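Local coordinates for protein putative thioredoxin reductase (Bacillus anthracis, PDB 4FK1) that binds FAD and is probably a flavin-dependent thioredoxin reductase-like oxidoreductase of the pyridine nucleotide-disulphide oxidoreductase family, at residues 81-85 with 96-102; 107-112 with 266-270; 171-175 with 222-226. All blocks are in the same frame, centred on the assembly; numbering follows the deposited sequence.

Contact 1: 81-85 with 96-102; sequences KTVVM and IVTKDHT. With FAD (flavin-adenine dinucleotide), chain H.
Lys81 lays its side chain (chi1 m, chi2 and chi3 t) over Thr98, CB to Thr98 CG2 3.7 Å, and its length lets NZ form a salt bridge with Asp100 OD1 at 2.9 Å, though that oxygen is less surely placed. Segments 83-85 and 96-98 of one beta hairpin have axes 4.7 Å apart and 123° between their N-to-C directions (180° would be exactly antiparallel). Val83 faces Thr98 as a non-hydrogen-bonded pair (CA-CA 4.2 Å), Met85, a selenomethionine, faces Val97 as a hydrogen-bonded one (5.2 Å), and Val84 (phi/psi -105/-17) makes a classic beta bulge. Val84 N donates to Val97 O (2.9 Å), Met85 N weakly to it (3.3 Å), Val97 N to Met85 O (2.9 Å), Lys99 N to Thr82 O (2.9 Å). A type I turn spans Thr98-His101. Val83 backbone reads the FAD adenine: N to N1A 3.1 Å, N6A to its O 2.9 Å. Apolar Val83 and Ile96 meet (CG2-CG2 4.0 Å) and pack on Phe35 of strand 32-35; Ile96 pairs with Tyr104 of strand 103-106.

Contact 2: 107-112 with 266-270; sequences ERVLLA and NIYLA. With FAD (flavin-adenine dinucleotide), chain H.
Tyr268 and Asn266 each lose 79 Å² to the opposite segment and Arg108 loses 68 Å²; Asn266 and Arg108 meet at the start of a parallel ladder, and the Tyr268 side chain carries its OH back to Arg108. Strands 108-111 and 267-269 run at 20° with axes 4.6 Å apart, in the register Val109-Ile267, Leu110-Tyr268 and Leu111-Leu269 (CA-CA 5.2, 4.6 and 4.8 Å). The hydrogen bonds form the parallel ladder: Val109 N to Asn266 O 3.1 Å, Tyr268 N to Val109 O 3.0 Å, Leu111 N to Tyr268 O 2.8 Å, Ala270 N to Leu111 O 3.1 Å. Asn266 takes a positive phi (72°), which asparagine tolerates well, and its ND2 bonds weakly to Glu107 O (3.2 Å). Tyr268 (chi1 m, chi2 -93°) accepts at OH from Arg108 NE, 3.1 Å; a long arginine, with chi2 and chi3 both t, spans that gap, and Glu302 and Asp298 of helix 281-303 supply the acidic partners of Arg108 NH1 and Tyr268 OH. Leu110 CD1 rests 3.8 Å from both Tyr268 CB and Ala270 CB, whereas Leu111 CB meets Leu269 CD2 (3.6 Å) on the face shared with Val109 and Ile267. The backbone O of Ala112 lies 3.5 Å from FAD C5B. In this Rossmann-like parallel sheet, strand 108-111 lies between strand 7-12 and the outermost strand 267-269; Val109 packs on Phe94 and Ile96 of strand 94-98.

Contact 3: 171-175 with 222-226; sequences TDLVI and RIERA
Along 171-175 the contact begins at Asp172, whose t rotamer carries its carboxylate to the guanidinium of Arg225: OD1 forms a salt bridge with NH2 at 3.0 Å and a weaker hydrogen bond with NH1 at 3.4 Å. The main chain joins in, Asp172 O accepting a weak bond from Arg225 NH1 at 3.1 Å. A short acid suits the place because carboxylate and carbonyl together meet one arginine end. Leu173 turns its CB away, but its backbone C lies 3.7 Å from Arg225 NH1. Val174 points toward the other segment: its CG2 sits over one face of the guanidinium, 3.2 Å from Arg225 NH1, and its CG1 meets Ile223 CD1 at 4.3 Å, so a compact, branched side chain fits between the charge and an apolar neighbour. The backbones stay well apart, the nearest CA pair, Val174 and Arg225, being 8.6 Å. Arg225 has chi1 and chi2 both m and chi3 95°, a bent shape held by NE donating to Glu224 O at 2.8 Å. It thus ties the link between strands 222-224 and 227-235 to the start of strand 173-176. The latter's mixed sheet, probably of the family's pyridine nucleotide-binding domain, pairs Val174 with Ile151 of strand 149-152, and Leu173 packs on helix 156-166; strand 222-224 edges a separate antiparallel sheet beside strand 214-217, while Arg225 NH1 also bonds to Leu149 O.

In the fold
Contacts 1 and 2 share the FAD-binding side of the chain. Their centres are about 16 Å apart, and Ile96 CD1 touches Val109 CG2 at 4.0 Å, so the hairpin sheet packs directly on the parallel sheet. Contact 1 hydrogen-bonds the adenine, whereas contact 2 only comes close to the adenosine ribose at C5B, beside the pyrophosphate. Contact 3 lies across the chain's centre, about 45 and 44 Å centre to centre from contacts 1 and 2, with nearest atoms about 32 and 30 Å away. In sequence it falls between the two strands of contact 2, consistent with a second domain, probably the pyridine nucleotide-binding one of this family, inserted into the FAD domain.

Contact 1: 81-85 with 96-102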
loop_
_atom_site.group_PDB
_atom_site.type_symbol
_atom_site.label_atom_id
_atom_site.label_comp_id
_atom_site.label_asym_id
_atom_site.label_seq_id
_atom_site.Cartn_x
_atom_site.Cartn_y
_atom_site.Cartn_z
ATOM N N LYS C 81 -15.802 19.155 7.279
ATOM C CA LYS C 81 -17.137 19.121 7.868
ATOM C C LYS C 81 -17.411 17.721 8.378
ATOM O O LYS C 81 -17.019 16.746 7.727
ATOM C CB LYS C 81 -18.188 19.448 6.809
ATOM C CG LYS C 81 -18.038 20.802 6.143
ATOM C CD LYS C 81 -19.137 21.022 5.122
ATOM C CE LYS C 81 -19.293 22.489 4.764
ATOM N NZ LYS C 81 -19.971 23.211 5.860
ATOM N N THR C 82 -18.074 17.613 9.531
ATOM C CA THR C 82 -18.562 16.316 10.001
ATOM C C THR C 82 -19.745 15.890 9.132
ATOM O O THR C 82 -20.740 16.606 9.041
ATOM C CB THR C 82 -19.011 16.349 11.490
ATOM O OG1 THR C 82 -17.889 16.615 12.336
ATOM C CG2 THR C 82 -19.612 15.021 11.896
ATOM N N VAL C 83 -19.622 14.741 8.477
ATOM C CA VAL C 83 -20.744 14.122 7.776
ATOM C C VAL C 83 -21.539 13.336 8.811
ATOM O O VAL C 83 -20.980 12.494 9.522
ATOM C CB VAL C 83 -20.271 13.155 6.657
ATOM C CG1 VAL C 83 -21.450 12.385 6.076
ATOM C CG2 VAL C 83 -19.524 13.916 5.564
ATOM N N VAL C 84 -22.835 13.619 8.912
ATOM C CA VAL C 84 -23.687 12.936 9.885
ATOM C C VAL C 84 -24.595 11.891 9.236
ATOM O O VAL C 84 -25.145 11.026 9.934
ATOM C CB VAL C 84 -24.573 13.937 10.674
ATOM C CG1 VAL C 84 -23.721 14.896 11.502
ATOM C CG2 VAL C 84 -25.455 14.712 9.728
HETATM N N MSE C 85 -24.763 11.975 7.913
HETATM C CA MSE C 85 -25.712 11.111 7.210
HETATM C C MSE C 85 -25.419 10.947 5.704
HETATM O O MSE C 85 -24.985 11.888 5.042
HETATM C CB MSE C 85 -27.132 11.633 7.428
HETATM C CG MSE C 85 -28.236 10.794 6.810
HETATM SE SE MSE C 85 -29.953 11.243 7.630
HETATM C CE MSE C 85 -29.297 11.396 9.449
ATOM N N ILE C 96 -25.321 13.331 0.720
ATOM C CA ILE C 96 -24.448 13.491 1.860
ATOM C C ILE C 96 -24.905 14.736 2.635
ATOM O O ILE C 96 -25.110 15.800 2.045
ATOM C CB ILE C 96 -22.975 13.614 1.429
ATOM C CG1 ILE C 96 -22.358 12.240 1.112
ATOM C CG2 ILE C 96 -22.162 14.243 2.536
ATOM C CD1 ILE C 96 -22.824 11.588 -0.167
ATOM N N VAL C 97 -25.106 14.586 3.948
ATOM C CA VAL C 97 -25.510 15.693 4.814
ATOM C C VAL C 97 -24.517 15.930 5.965
ATOM O O VAL C 97 -24.135 15.000 6.671
ATOM C CB VAL C 97 -26.905 15.467 5.398
ATOM C CG1 VAL C 97 -27.399 16.737 6.055
ATOM C CG2 VAL C 97 -27.879 15.022 4.305
ATOM N N THR C 98 -24.097 17.178 6.145
ATOM C CA THR C 98 -23.131 17.521 7.182
ATOM C C THR C 98 -23.823 18.062 8.440
ATOM O O THR C 98 -25.042 18.231 8.465
ATOM C CB THR C 98 -22.086 18.522 6.670
ATOM O OG1 THR C 98 -22.744 19.704 6.210
ATOM C CG2 THR C 98 -21.305 17.923 5.508
ATOM N N LYS C 99 -23.046 18.322 9.486
ATOM C CA LYS C 99 -23.615 18.733 10.765
ATOM C C LYS C 99 -24.248 20.123 10.712
ATOM O O LYS C 99 -24.957 20.516 11.640
ATOM C CB LYS C 99 -22.569 18.660 11.879
ATOM C CG LYS C 99 -23.135 18.200 13.207
ATOM C CD LYS C 99 -22.070 18.144 14.286
ATOM C CE LYS C 99 -21.390 19.494 14.452
ATOM N NZ LYS C 99 -20.747 19.620 15.788
ATOM N N ASP C 100 -23.996 20.861 9.630
ATOM C CA ASP C 100 -24.671 22.143 9.388
ATOM C C ASP C 100 -25.842 22.001 8.411
ATOM O O ASP C 100 -26.373 22.997 7.912
ATOM C CB ASP C 100 -23.689 23.184 8.864
ATOM C CG ASP C 100 -22.809 22.637 7.775
ATOM O OD1 ASP C 100 -22.795 23.219 6.675
ATOM O OD2 ASP C 100 -22.138 21.609 8.021
ATOM N N HIS C 101 -26.233 20.757 8.152
ATOM C CA HIS C 101 -27.380 20.431 7.295
ATOM C C HIS C 101 -27.160 20.766 5.819
ATOM O O HIS C 101 -28.115 20.806 5.046
ATOM C CB HIS C 101 -28.694 21.061 7.809
ATOM C CG HIS C 101 -29.040 20.699 9.224
ATOM N ND1 HIS C 101 -29.284 19.403 9.626
ATOM C CD2 HIS C 101 -29.190 21.469 10.330
ATOM C CE1 HIS C 101 -29.564 19.390 10.920
ATOM N NE2 HIS C 101 -29.518 20.631 11.370
ATOM N N THR C 102 -25.908 20.986 5.422
ATOM C CA THR C 102 -25.604 21.191 4.009
ATOM C C THR C 102 -25.708 19.859 3.283
ATOM O O THR C 102 -25.176 18.856 3.746
ATOM C CB THR C 102 -24.181 21.762 3.781
ATOM O OG1 THR C 102 -23.904 22.804 4.727
ATOM C CG2 THR C 102 -24.053 22.309 2.367
HETATM P PA FAD H . -7.694 7.422 9.171
HETATM O O1A FAD H . -6.436 8.051 8.851
HETATM O O2A FAD H . -8.036 7.287 10.565
HETATM O O5B FAD H . -8.756 8.287 8.443
HETATM C C5B FAD H . -10.083 8.409 8.842
HETATM C C4B FAD H . -10.484 9.798 8.482
HETATM O O4B FAD H . -11.883 9.820 8.356
HETATM C C3B FAD H . -10.114 10.747 9.590
HETATM O O3B FAD H . -9.394 11.844 9.052
HETATM C C2B FAD H . -11.427 11.263 10.096
HETATM O O2B FAD H . -11.276 12.645 10.346
HETATM C C1B FAD H . -12.347 11.013 8.929
HETATM N N9A FAD H . -13.754 10.876 9.322
HETATM C C8A FAD H . -14.282 9.891 10.038
HETATM N N7A FAD H . -15.589 10.081 10.217
HETATM C C5A FAD H . -15.911 11.209 9.607
HETATM C C6A FAD H . -17.131 11.989 9.406
HETATM N N6A FAD H . -18.291 11.590 9.914
HETATM N N1A FAD H . -17.042 13.112 8.710
HETATM C C2A FAD H . -15.889 13.528 8.198
HETATM N N3A FAD H . -14.749 12.877 8.336
HETATM C C4A FAD H . -14.702 11.731 9.016
HETATM N N1 FAD H . 0.479 3.786 11.466
HETATM C C2 FAD H . 1.706 3.781 10.944
HETATM O O2 FAD H . 1.846 3.414 9.796
HETATM N N3 FAD H . 2.774 4.143 11.615
HETATM C C4 FAD H . 2.697 4.542 12.865
HETATM O O4 FAD H . 3.704 4.863 13.469
HETATM C C4X FAD H . 1.386 4.583 13.524
HETATM N N5 FAD H . 1.249 4.972 14.786
HETATM C C5X FAD H . 0.046 5.008 15.343
HETATM C C6 FAD H . -0.064 5.417 16.647
HETATM C C7 FAD H . -1.285 5.468 17.265
HETATM C C7M FAD H . -1.393 5.917 18.687
HETATM C C8 FAD H . -2.476 5.072 16.509
HETATM C C8M FAD H . -3.819 5.121 17.155
HETATM C C9 FAD H . -2.372 4.656 15.203
HETATM C C9A FAD H . -1.150 4.608 14.585
HETATM N N10 FAD H . -1.035 4.196 13.264
HETATM C C10 FAD H . 0.241 4.168 12.720
HETATM C "C1'" FAD H . -2.196 3.783 12.505
HETATM C "C2'" FAD H . -2.560 4.715 11.383
HETATM O "O2'" FAD H . -2.984 5.902 11.990
HETATM C "C3'" FAD H . -3.724 4.127 10.625
HETATM O "O3'" FAD H . -3.347 2.829 10.251
HETATM C "C4'" FAD H . -4.115 4.892 9.381
HETATM O "O4'" FAD H . -4.541 6.176 9.759
HETATM C "C5'" FAD H . -5.268 4.260 8.644
HETATM O "O5'" FAD H . -5.688 5.187 7.672
HETATM P P FAD H . -7.165 5.407 7.222
HETATM O O1P FAD H . -7.179 6.372 6.149
HETATM O O2P FAD H . -7.758 4.121 6.965
HETATM O O3P FAD H . -7.894 6.022 8.468
#

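Contact 2: 107-112 with 266-270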
loop_
_atom_site.group_PDB
_atom_site.type_symbol
_atom_site.label_atom_id
_atom_site.label_comp_id
_atom_site.label_asym_id
_atom_site.label_seq_id
_atom_site.Cartn_x
_atom_site.Cartn_y
_atom_site.Cartn_z
ATOM N N GLU C 107 -22.743 10.379 -7.185
ATOM C CA GLU C 107 -23.005 9.143 -7.904
ATOM C C GLU C 107 -22.393 7.951 -7.168
ATOM O O GLU C 107 -23.027 6.908 -7.013
ATOM C CB GLU C 107 -22.431 9.249 -9.309
ATOM C CG GLU C 107 -23.010 8.275 -10.310
ATOM C CD GLU C 107 -22.598 8.616 -11.730
ATOM O OE1 GLU C 107 -23.419 8.420 -12.644
ATOM O OE2 GLU C 107 -21.455 9.086 -11.939
ATOM N N ARG C 108 -21.152 8.105 -6.716
ATOM C CA ARG C 108 -20.502 7.051 -5.943
ATOM C C ARG C 108 -20.023 7.601 -4.606
ATOM O O ARG C 108 -19.770 8.800 -4.486
ATOM C CB ARG C 108 -19.342 6.437 -6.736
ATOM C CG ARG C 108 -19.787 5.481 -7.828
ATOM C CD ARG C 108 -18.682 5.161 -8.816
ATOM N NE ARG C 108 -19.077 4.067 -9.695
ATOM C CZ ARG C 108 -19.873 4.211 -10.759
ATOM N NH1 ARG C 108 -20.348 5.407 -11.076
ATOM N NH2 ARG C 108 -20.197 3.160 -11.496
ATOM N N VAL C 109 -19.922 6.726 -3.602
ATOM C CA VAL C 109 -19.445 7.104 -2.273
ATOM C C VAL C 109 -18.285 6.196 -1.877
ATOM O O VAL C 109 -18.379 4.976 -1.962
ATOM C CB VAL C 109 -20.556 6.968 -1.188
ATOM C CG1 VAL C 109 -19.980 7.172 0.234
ATOM C CG2 VAL C 109 -21.716 7.934 -1.449
ATOM N N LEU C 110 -17.178 6.782 -1.461
ATOM C CA LEU C 110 -16.081 5.967 -0.985
ATOM C C LEU C 110 -15.936 6.192 0.518
ATOM O O LEU C 110 -15.703 7.317 0.949
ATOM C CB LEU C 110 -14.796 6.309 -1.739
ATOM C CG LEU C 110 -13.498 5.820 -1.096
ATOM C CD1 LEU C 110 -13.448 4.305 -0.991
ATOM C CD2 LEU C 110 -12.306 6.364 -1.863
ATOM N N LEU C 111 -16.134 5.145 1.315
ATOM C CA LEU C 111 -15.996 5.281 2.772
ATOM C C LEU C 111 -14.560 5.000 3.164
ATOM O O LEU C 111 -14.082 3.882 3.022
ATOM C CB LEU C 111 -16.936 4.342 3.529
ATOM C CG LEU C 111 -18.437 4.514 3.280
ATOM C CD1 LEU C 111 -19.248 3.497 4.078
ATOM C CD2 LEU C 111 -18.865 5.940 3.608
ATOM N N ALA C 112 -13.857 6.033 3.609
ATOM C CA ALA C 112 -12.498 5.867 4.099
ATOM C C ALA C 112 -12.433 6.447 5.515
ATOM O O ALA C 112 -11.556 7.241 5.839
ATOM C CB ALA C 112 -11.507 6.577 3.166
ATOM N N ASN C 266 -22.076 1.052 -6.422
ATOM C CA ASN C 266 -21.600 2.415 -6.244
ATOM C C ASN C 266 -21.161 2.784 -4.821
ATOM O O ASN C 266 -20.859 3.952 -4.562
ATOM C CB ASN C 266 -22.621 3.438 -6.775
ATOM C CG ASN C 266 -22.799 3.356 -8.259
ATOM O OD1 ASN C 266 -22.283 2.447 -8.906
ATOM N ND2 ASN C 266 -23.539 4.307 -8.819
ATOM N N ILE C 267 -21.137 1.803 -3.910
ATOM C CA ILE C 267 -20.490 1.977 -2.592
ATOM C C ILE C 267 -19.147 1.248 -2.499
ATOM O O ILE C 267 -19.066 0.037 -2.759
ATOM C CB ILE C 267 -21.366 1.511 -1.403
ATOM C CG1 ILE C 267 -22.754 2.146 -1.482
ATOM C CG2 ILE C 267 -20.693 1.877 -0.077
ATOM C CD1 ILE C 267 -22.732 3.660 -1.493
ATOM N N TYR C 268 -18.113 2.001 -2.112
ATOM C CA TYR C 268 -16.745 1.491 -1.966
ATOM C C TYR C 268 -16.155 1.688 -0.555
ATOM O O TYR C 268 -16.515 2.621 0.165
ATOM C CB TYR C 268 -15.822 2.139 -3.008
ATOM C CG TYR C 268 -16.336 1.983 -4.421
ATOM C CD1 TYR C 268 -15.927 0.925 -5.223
ATOM C CD2 TYR C 268 -17.256 2.888 -4.947
ATOM C CE1 TYR C 268 -16.421 0.777 -6.507
ATOM C CE2 TYR C 268 -17.752 2.741 -6.229
ATOM C CZ TYR C 268 -17.331 1.690 -7.002
ATOM O OH TYR C 268 -17.812 1.575 -8.276
ATOM N N LEU C 269 -15.223 0.820 -0.172
ATOM C CA LEU C 269 -14.515 0.997 1.101
ATOM C C LEU C 269 -12.998 1.006 0.891
ATOM O O LEU C 269 -12.492 0.343 -0.010
ATOM C CB LEU C 269 -14.920 -0.079 2.100
ATOM C CG LEU C 269 -16.420 -0.358 2.305
ATOM C CD1 LEU C 269 -16.605 -1.513 3.291
ATOM C CD2 LEU C 269 -17.182 0.866 2.784
ATOM N N ALA C 270 -12.286 1.774 1.713
ATOM C CA ALA C 270 -10.829 1.810 1.669
ATOM C C ALA C 270 -10.231 2.110 3.043
ATOM O O ALA C 270 -10.769 2.915 3.805
ATOM C CB ALA C 270 -10.334 2.830 0.628
HETATM P PA FAD H . -7.694 7.422 9.171
HETATM O O1A FAD H . -6.436 8.051 8.851
HETATM O O2A FAD H . -8.036 7.287 10.565
HETATM O O5B FAD H . -8.756 8.287 8.443
HETATM C C5B FAD H . -10.083 8.409 8.842
HETATM C C4B FAD H . -10.484 9.798 8.482
HETATM O O4B FAD H . -11.883 9.820 8.356
HETATM C C3B FAD H . -10.114 10.747 9.590
HETATM O O3B FAD H . -9.394 11.844 9.052
HETATM C C2B FAD H . -11.427 11.263 10.096
HETATM O O2B FAD H . -11.276 12.645 10.346
HETATM C C1B FAD H . -12.347 11.013 8.929
HETATM N N9A FAD H . -13.754 10.876 9.322
HETATM C C8A FAD H . -14.282 9.891 10.038
HETATM N N7A FAD H . -15.589 10.081 10.217
HETATM C C5A FAD H . -15.911 11.209 9.607
HETATM C C6A FAD H . -17.131 11.989 9.406
HETATM N N6A FAD H . -18.291 11.590 9.914
HETATM N N1A FAD H . -17.042 13.112 8.710
HETATM C C2A FAD H . -15.889 13.528 8.198
HETATM N N3A FAD H . -14.749 12.877 8.336
HETATM C C4A FAD H . -14.702 11.731 9.016
HETATM N N1 FAD H . 0.479 3.786 11.466
HETATM C C2 FAD H . 1.706 3.781 10.944
HETATM O O2 FAD H . 1.846 3.414 9.796
HETATM N N3 FAD H . 2.774 4.143 11.615
HETATM C C4 FAD H . 2.697 4.542 12.865
HETATM O O4 FAD H . 3.704 4.863 13.469
HETATM C C4X FAD H . 1.386 4.583 13.524
HETATM N N5 FAD H . 1.249 4.972 14.786
HETATM C C5X FAD H . 0.046 5.008 15.343
HETATM C C6 FAD H . -0.064 5.417 16.647
HETATM C C7 FAD H . -1.285 5.468 17.265
HETATM C C7M FAD H . -1.393 5.917 18.687
HETATM C C8 FAD H . -2.476 5.072 16.509
HETATM C C8M FAD H . -3.819 5.121 17.155
HETATM C C9 FAD H . -2.372 4.656 15.203
HETATM C C9A FAD H . -1.150 4.608 14.585
HETATM N N10 FAD H . -1.035 4.196 13.264
HETATM C C10 FAD H . 0.241 4.168 12.720
HETATM C "C1'" FAD H . -2.196 3.783 12.505
HETATM C "C2'" FAD H . -2.560 4.715 11.383
HETATM O "O2'" FAD H . -2.984 5.902 11.990
HETATM C "C3'" FAD H . -3.724 4.127 10.625
HETATM O "O3'" FAD H . -3.347 2.829 10.251
HETATM C "C4'" FAD H . -4.115 4.892 9.381
HETATM O "O4'" FAD H . -4.541 6.176 9.759
HETATM C "C5'" FAD H . -5.268 4.260 8.644
HETATM O "O5'" FAD H . -5.688 5.187 7.672
HETATM P P FAD H . -7.165 5.407 7.222
HETATM O O1P FAD H . -7.179 6.372 6.149
HETATM O O2P FAD H . -7.758 4.121 6.965
HETATM O O3P FAD H . -7.894 6.022 8.468
#

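Contact 3: 171-175 with 222-226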
loop_
_atom_site.group_PDB
_atom_site.type_symbol
_atom_site.label_atom_id
_atom_site.label_comp_id
_atom_site.label_asym_id
_atom_site.label_seq_id
_atom_site.Cartn_x
_atom_site.Cartn_y
_atom_site.Cartn_z
ATOM N N THR C 171 12.787 -7.405 26.518
ATOM C CA THR C 171 12.557 -8.591 27.323
ATOM C C THR C 171 12.177 -8.245 28.769
ATOM O O THR C 171 11.937 -9.142 29.573
ATOM C CB THR C 171 13.799 -9.452 27.339
ATOM O OG1 THR C 171 14.823 -8.736 28.020
ATOM C CG2 THR C 171 14.256 -9.713 25.919
ATOM N N ASP C 172 12.125 -6.953 29.094
ATOM C CA ASP C 172 11.745 -6.505 30.428
ATOM C C ASP C 172 10.260 -6.197 30.405
ATOM O O ASP C 172 9.863 -5.034 30.392
ATOM C CB ASP C 172 12.566 -5.273 30.862
ATOM C CG ASP C 172 12.278 -4.814 32.315
ATOM O OD1 ASP C 172 11.330 -5.314 32.982
ATOM O OD2 ASP C 172 13.008 -3.914 32.790
ATOM N N LEU C 173 9.452 -7.256 30.411
ATOM C CA LEU C 173 8.004 -7.149 30.272
ATOM C C LEU C 173 7.272 -7.508 31.544
ATOM O O LEU C 173 7.785 -8.238 32.389
ATOM C CB LEU C 173 7.483 -8.091 29.183
ATOM C CG LEU C 173 7.923 -7.911 27.736
ATOM C CD1 LEU C 173 7.005 -8.741 26.839
ATOM C CD2 LEU C 173 7.924 -6.441 27.353
ATOM N N VAL C 174 6.057 -6.989 31.659
ATOM C CA VAL C 174 5.123 -7.413 32.677
ATOM C C VAL C 174 3.777 -7.528 31.986
ATOM O O VAL C 174 3.361 -6.627 31.283
ATOM C CB VAL C 174 5.008 -6.396 33.823
ATOM C CG1 VAL C 174 3.970 -6.849 34.823
ATOM C CG2 VAL C 174 6.325 -6.246 34.524
ATOM N N ILE C 175 3.096 -8.644 32.171
ATOM C CA ILE C 175 1.759 -8.759 31.631
ATOM C C ILE C 175 0.713 -8.479 32.692
ATOM O O ILE C 175 0.784 -9.013 33.791
ATOM C CB ILE C 175 1.552 -10.114 30.979
ATOM C CG1 ILE C 175 2.372 -10.154 29.688
ATOM C CG2 ILE C 175 0.083 -10.347 30.689
ATOM C CD1 ILE C 175 2.726 -11.530 29.261
ATOM N N ARG C 222 2.382 -0.978 43.887
ATOM C CA ARG C 222 2.853 -0.001 42.910
ATOM C C ARG C 222 4.133 -0.457 42.207
ATOM O O ARG C 222 5.148 -0.725 42.848
ATOM C CB ARG C 222 3.074 1.356 43.575
ATOM C CG ARG C 222 1.947 2.331 43.332
ATOM C CD ARG C 222 1.731 3.277 44.496
ATOM N NE ARG C 222 2.946 4.022 44.812
ATOM C CZ ARG C 222 3.325 5.136 44.195
ATOM N NH1 ARG C 222 2.578 5.643 43.220
ATOM N NH2 ARG C 222 4.452 5.745 44.559
ATOM N N ILE C 223 4.074 -0.554 40.883
ATOM C CA ILE C 223 5.228 -0.967 40.094
ATOM C C ILE C 223 5.697 0.173 39.194
ATOM O O ILE C 223 4.927 1.061 38.856
ATOM C CB ILE C 223 4.943 -2.257 39.272
ATOM C CG1 ILE C 223 4.165 -1.958 37.974
ATOM C CG2 ILE C 223 4.214 -3.293 40.145
ATOM C CD1 ILE C 223 3.939 -3.185 37.099
ATOM N N GLU C 224 6.974 0.171 38.844
ATOM C CA GLU C 224 7.487 1.129 37.878
ATOM C C GLU C 224 7.446 0.495 36.508
ATOM O O GLU C 224 7.869 -0.654 36.333
ATOM C CB GLU C 224 8.922 1.540 38.222
ATOM C CG GLU C 224 9.029 2.429 39.448
ATOM C CD GLU C 224 10.437 2.451 40.030
ATOM O OE1 GLU C 224 11.366 1.949 39.368
ATOM O OE2 GLU C 224 10.615 2.955 41.154
ATOM N N ARG C 225 6.897 1.247 35.554
ATOM C CA ARG C 225 6.833 0.876 34.134
ATOM C C ARG C 225 6.939 2.167 33.322
ATOM O O ARG C 225 6.414 3.209 33.738
ATOM C CB ARG C 225 5.513 0.186 33.795
ATOM C CG ARG C 225 5.362 -1.249 34.280
ATOM C CD ARG C 225 6.236 -2.225 33.497
ATOM N NE ARG C 225 7.501 -2.444 34.185
ATOM C CZ ARG C 225 8.389 -3.380 33.861
ATOM N NH1 ARG C 225 8.159 -4.183 32.850
ATOM N NH2 ARG C 225 9.506 -3.511 34.568
ATOM N N ALA C 226 7.608 2.114 32.169
ATOM C CA ALA C 226 7.885 3.339 31.411
ATOM C C ALA C 226 6.891 3.530 30.266
ATOM O O ALA C 226 6.782 4.602 29.684
ATOM C CB ALA C 226 9.339 3.345 30.871
#